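Local coordinates for Alr3699 protein (Nostoc sp., PDB 4XSO) that is a GT-B-type glycosyltransferase family protein built from two Rossmann-like domains, at residues Gly20-Leu25 with Gly44-Leu49; His324-Phe329 with Ala357-Ala362. One frame throughout, in Å; residues are numbered along the deposited sequence.

Contact 1. Residues Gly20-Leu25 with Gly44-Leu49; sequences GAELCL and GAFKTL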
loop_
_atom_site.group_PDB
_atom_site.type_symbol
_atom_site.label_atom_id
_atom_site.label_comp_id
_atom_site.label_asym_id
_atom_site.label_seq_id
_atom_site.Cartn_x
_atom_site.Cartn_y
_atom_site.Cartn_z
ATOM N N GLY A 20 -19.910 -4.701 16.702
ATOM C CA GLY A 20 -21.128 -4.839 15.905
ATOM C C GLY A 20 -20.870 -5.298 14.465
ATOM O O GLY A 20 -21.537 -6.211 13.967
ATOM N N ALA A 21 -19.867 -4.706 13.840
ATOM C CA ALA A 21 -19.509 -5.008 12.485
ATOM C C ALA A 21 -19.037 -6.497 12.320
ATOM O O ALA A 21 -19.360 -7.144 11.358
ATOM C CB ALA A 21 -18.432 -4.043 12.031
ATOM N N GLU A 22 -18.318 -7.002 13.306
ATOM C CA GLU A 22 -17.778 -8.359 13.259
ATOM C C GLU A 22 -18.911 -9.401 13.368
ATOM O O GLU A 22 -18.994 -10.342 12.568
ATOM C CB GLU A 22 -16.712 -8.485 14.338
ATOM C CG GLU A 22 -15.451 -7.717 14.053
ATOM C CD GLU A 22 -15.559 -6.172 14.155
ATOM O OE1 GLU A 22 -16.315 -5.632 14.994
ATOM O OE2 GLU A 22 -14.832 -5.475 13.396
ATOM N N LEU A 23 -19.839 -9.183 14.294
ATOM C CA LEU A 23 -21.021 -10.019 14.442
ATOM C C LEU A 23 -21.840 -10.014 13.184
ATOM O O LEU A 23 -22.357 -11.069 12.759
ATOM C CB LEU A 23 -21.906 -9.531 15.636
ATOM C CG LEU A 23 -21.272 -9.485 17.058
ATOM C CD1 LEU A 23 -22.246 -8.933 18.105
ATOM C CD2 LEU A 23 -20.762 -10.851 17.492
ATOM N N CYS A 24 -22.017 -8.831 12.580
ATOM C CA CYS A 24 -22.751 -8.762 11.306
ATOM C C CYS A 24 -22.011 -9.584 10.221
ATOM O O CYS A 24 -22.640 -10.267 9.422
ATOM C CB CYS A 24 -22.993 -7.310 10.860
ATOM S SG CYS A 24 -24.046 -7.102 9.392
ATOM N N LEU A 25 -20.677 -9.531 10.226
ATOM C CA LEU A 25 -19.872 -10.273 9.258
ATOM C C LEU A 25 -20.049 -11.796 9.416
ATOM O O LEU A 25 -20.071 -12.507 8.422
ATOM C CB LEU A 25 -18.410 -9.826 9.382
ATOM C CG LEU A 25 -17.409 -10.492 8.385
ATOM C CD1 LEU A 25 -17.767 -10.120 6.971
ATOM C CD2 LEU A 25 -15.953 -10.100 8.669
ATOM N N GLY A 44 -7.736 -12.554 18.362
ATOM C CA GLY A 44 -8.674 -12.239 19.427
ATOM C C GLY A 44 -9.848 -13.192 19.477
ATOM O O GLY A 44 -9.850 -14.226 18.800
ATOM N N ALA A 45 -10.863 -12.817 20.258
ATOM C CA ALA A 45 -12.091 -13.588 20.402
ATOM C C ALA A 45 -12.902 -13.730 19.112
ATOM O O ALA A 45 -13.726 -14.638 19.001
ATOM C CB ALA A 45 -12.963 -12.952 21.461
ATOM N N PHE A 46 -12.683 -12.845 18.140
ATOM C CA PHE A 46 -13.493 -12.869 16.935
ATOM C C PHE A 46 -13.100 -14.053 16.044
ATOM O O PHE A 46 -13.935 -14.618 15.360
ATOM C CB PHE A 46 -13.379 -11.544 16.194
ATOM C CG PHE A 46 -14.253 -11.456 14.980
ATOM C CD1 PHE A 46 -15.500 -12.050 14.945
ATOM C CD2 PHE A 46 -13.818 -10.793 13.844
ATOM C CE1 PHE A 46 -16.281 -11.984 13.816
ATOM C CE2 PHE A 46 -14.604 -10.736 12.705
ATOM C CZ PHE A 46 -15.843 -11.338 12.693
ATOM N N LYS A 47 -11.823 -14.357 16.064
ATOM C CA LYS A 47 -11.238 -15.448 15.370
ATOM C C LYS A 47 -11.868 -16.725 15.856
ATOM O O LYS A 47 -12.313 -17.584 15.053
ATOM C CB LYS A 47 -9.737 -15.493 15.668
ATOM C CG LYS A 47 -9.075 -16.654 14.900
ATOM C CD LYS A 47 -7.594 -16.584 14.970
ATOM C CE LYS A 47 -6.919 -17.540 14.012
ATOM N NZ LYS A 47 -6.479 -18.773 14.704
ATOM N N THR A 48 -11.916 -16.852 17.186
ATOM C CA THR A 48 -12.543 -18.049 17.820
ATOM C C THR A 48 -14.019 -18.203 17.410
ATOM O O THR A 48 -14.448 -19.330 16.978
ATOM C CB THR A 48 -12.293 -18.068 19.382
ATOM O OG1 THR A 48 -10.894 -17.874 19.634
ATOM C CG2 THR A 48 -12.668 -19.408 19.993
ATOM N N LEU A 49 -14.769 -17.098 17.450
ATOM C CA LEU A 49 -16.198 -17.131 17.038
ATOM C C LEU A 49 -16.379 -17.552 15.559
ATOM O O LEU A 49 -17.328 -18.285 15.238
ATOM C CB LEU A 49 -16.936 -15.808 17.211
ATOM C CG LEU A 49 -17.121 -15.149 18.582
ATOM C CD1 LEU A 49 -17.798 -13.775 18.392
ATOM C CD2 LEU A 49 -17.968 -16.042 19.527
#
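Phe-46 lays one face of its ring against the side chain of Glu-22, and this CH-pi contact carries most of the interface. Glu-22 CB sits 3.4 Å from the centroid of the Phe-46 ring, only 11° off the ring normal. Glu-22 CG follows along the same face, coming within 3.4 Å of Phe-46 CE2. The backbone joins in as well, Glu-22 O lying 3.3 Å from Phe-46 CZ. The ring reaches across because Phe-46 CG stands anti to the backbone N (chi1 -176°). The Glu-22 chain then bends at chi2 and takes its carboxylate away from the ring, the two planes nearly perpendicular. Glu-22 OE2 ends close to the like-charged Asp-13 at the end of strand 9-13.

Apolar contacts add to this. Leu-25 CD2 comes to the ring edge, near its plane, 4.2 Å from Phe-46 CZ, while the same leucine also rests on Val-38 and Phe-11 of the sheet. Separately, methyl meets methyl between the two helices, Leu-23 CD2 lying 4.3 Å from Leu-49 CD1.

No hydrogen bond joins the segments; Phe-46 is tied by its backbone to Gly-16 instead. The axes of the two short helical segments run nearly parallel, 15° apart with a closest approach of 11.0 Å, a gap the aromatic ring bridges. Such side-by-side helices, each following a strand of one parallel sheet, are typical of beta-alpha-beta packing in a Rossmann-like domain.

Contact 2. Residues His324-Phe329 with Ala357-Ala362; sequences HGVNGF and ASNAQA
Asn-359 meets Val-326 through the single hydrogen bond of this contact, its ND2 donating to Val-326 O at 2.9 Å. The N-H...O angle is 156°. The acceptor lies close to the plane of the Asn-359 amide, while the donor is tilted 26° from the carbonyl plane of Val-326. With CG anti to its own carbonyl carbon (chi1 -70°), Asn-359 directs the amide to the loop, and Asn-359 CB also comes within 3.2 Å of Val-326 O. The carbonyl is thus gripped at the amide and leaned on by the methylene. Val-326 CG1 adds a looser touch, 4.3 Å from Asn-359 ND2.

One residue on, Ala-360 brings the loop against the helix backbone. Ala-360 CB packs 3.3 Å from Asn-327 O, and Asn-327 CB lies 3.8 Å from Ala-360 CA. The small side chain permits this close approach, with Asn-327 CA and Ala-360 CA 4.3 Å apart. Asn-327 turns its amide elsewhere: OD1 accepts a hydrogen bond from the backbone N of Glu-323, bracing the loop from within. Met-304 of helix 298-305 touches both Asn-327 and Ala-360.

Within the loop, Gly-325 N donates to Gly-328 O at 2.9 Å. The connection from helix 318-321 to the outermost strand 329-331 is thereby held against helix 350-368, in the C-terminal Rossmann-like domain of the GT-B fold.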
loop_
_atom_site.group_PDB
_atom_site.type_symbol
_atom_site.label_atom_id
_atom_site.label_comp_id
_atom_site.label_asym_id
_atom_site.label_seq_id
_atom_site.Cartn_x
_atom_site.Cartn_y
_atom_site.Cartn_z
ATOM N N HIS A 324 -42.336 6.610 15.622
ATOM C CA HIS A 324 -42.769 7.004 16.980
ATOM C C HIS A 324 -44.257 6.868 17.108
ATOM O O HIS A 324 -45.000 7.383 16.292
ATOM C CB HIS A 324 -42.379 8.502 17.255
ATOM C CG HIS A 324 -42.750 8.982 18.625
ATOM N ND1 HIS A 324 -41.959 8.744 19.726
ATOM C CD2 HIS A 324 -43.848 9.633 19.094
ATOM C CE1 HIS A 324 -42.519 9.263 20.809
ATOM N NE2 HIS A 324 -43.672 9.805 20.456
ATOM N N GLY A 325 -44.656 6.197 18.176
ATOM C CA GLY A 325 -45.976 5.761 18.482
ATOM C C GLY A 325 -46.518 4.584 17.608
ATOM O O GLY A 325 -47.605 4.141 17.832
ATOM N N VAL A 326 -45.810 4.157 16.580
ATOM C CA VAL A 326 -46.280 3.046 15.723
ATOM C C VAL A 326 -45.708 1.718 16.124
ATOM O O VAL A 326 -46.474 0.741 16.408
ATOM C CB VAL A 326 -46.024 3.344 14.259
ATOM C CG1 VAL A 326 -46.594 2.241 13.314
ATOM C CG2 VAL A 326 -46.598 4.670 13.915
ATOM N N ASN A 327 -44.386 1.650 16.158
ATOM C CA ASN A 327 -43.685 0.353 16.435
ATOM C C ASN A 327 -42.566 0.546 17.434
ATOM O O ASN A 327 -41.675 -0.262 17.575
ATOM C CB ASN A 327 -43.192 -0.227 15.128
ATOM C CG ASN A 327 -42.481 0.823 14.284
ATOM O OD1 ASN A 327 -41.733 1.675 14.807
ATOM N ND2 ASN A 327 -42.828 0.860 12.993
ATOM N N GLY A 328 -42.634 1.655 18.139
ATOM C CA GLY A 328 -41.702 2.010 19.193
ATOM C C GLY A 328 -41.826 3.510 19.553
ATOM O O GLY A 328 -42.708 4.199 19.079
ATOM N N PHE A 329 -40.891 3.996 20.337
ATOM C CA PHE A 329 -40.845 5.390 20.781
ATOM C C PHE A 329 -39.462 5.924 20.593
ATOM O O PHE A 329 -38.457 5.190 20.711
ATOM C CB PHE A 329 -41.211 5.529 22.234
ATOM C CG PHE A 329 -42.542 4.920 22.580
ATOM C CD1 PHE A 329 -43.697 5.609 22.398
ATOM C CD2 PHE A 329 -42.599 3.624 23.075
ATOM C CE1 PHE A 329 -44.920 5.071 22.725
ATOM C CE2 PHE A 329 -43.807 3.054 23.362
ATOM C CZ PHE A 329 -44.960 3.777 23.205
ATOM N N ALA A 357 -46.136 -2.967 20.358
ATOM C CA ALA A 357 -45.193 -4.063 20.519
ATOM C C ALA A 357 -45.474 -5.137 19.449
ATOM O O ALA A 357 -44.571 -5.657 18.800
ATOM C CB ALA A 357 -45.276 -4.654 21.923
ATOM N N SER A 358 -46.738 -5.362 19.191
ATOM C CA SER A 358 -47.115 -6.314 18.171
ATOM C C SER A 358 -46.801 -5.735 16.747
ATOM O O SER A 358 -46.279 -6.449 15.883
ATOM C CB SER A 358 -48.576 -6.637 18.367
ATOM O OG SER A 358 -49.003 -7.391 17.289
ATOM N N ASN A 359 -47.026 -4.435 16.537
ATOM C CA ASN A 359 -46.637 -3.777 15.270
ATOM C C ASN A 359 -45.128 -3.961 15.040
ATOM O O ASN A 359 -44.669 -4.320 13.926
ATOM C CB ASN A 359 -46.957 -2.249 15.305
ATOM C CG ASN A 359 -48.425 -1.963 15.275
ATOM O OD1 ASN A 359 -49.226 -2.867 15.053
ATOM N ND2 ASN A 359 -48.799 -0.709 15.488
ATOM N N ALA A 360 -44.355 -3.750 16.113
ATOM C CA ALA A 360 -42.912 -3.857 16.033
ATOM C C ALA A 360 -42.399 -5.225 15.557
ATOM O O ALA A 360 -41.557 -5.312 14.665
ATOM C CB ALA A 360 -42.302 -3.484 17.387
ATOM N N GLN A 361 -42.913 -6.303 16.125
ATOM C CA GLN A 361 -42.520 -7.637 15.689
ATOM C C GLN A 361 -42.795 -7.804 14.213
ATOM O O GLN A 361 -41.950 -8.346 13.511
ATOM C CB GLN A 361 -43.193 -8.748 16.528
ATOM C CG GLN A 361 -42.556 -10.098 16.283
ATOM C CD GLN A 361 -42.998 -11.143 17.318
ATOM O OE1 GLN A 361 -44.152 -11.492 17.363
ATOM N NE2 GLN A 361 -42.073 -11.578 18.211
ATOM N N ALA A 362 -43.975 -7.358 13.765
ATOM C CA ALA A 362 -44.421 -7.538 12.362
ATOM C C ALA A 362 -43.510 -6.756 11.427
ATOM O O ALA A 362 -43.074 -7.310 10.431
ATOM C CB ALA A 362 -45.863 -7.057 12.156
#

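The two contacts belong to the two halves of the GT-B architecture, on opposite sides of the chain's centre, with centres about 30 Å apart and about 18 Å between their nearest atoms. Contact 1 is buried and joins two helices on the first parallel sheet; contact 2 is only partly buried and sets a loop against one long helix beside the second sheet. Their chemistry follows their place. Mostly buried, contact 1 relies on an aromatic face and methyl groups without any hydrogen bond across it, whereas nearer the surface contact 2 depends on a side-chain amide that holds a loop carbonyl, supplemented by close alanine packing.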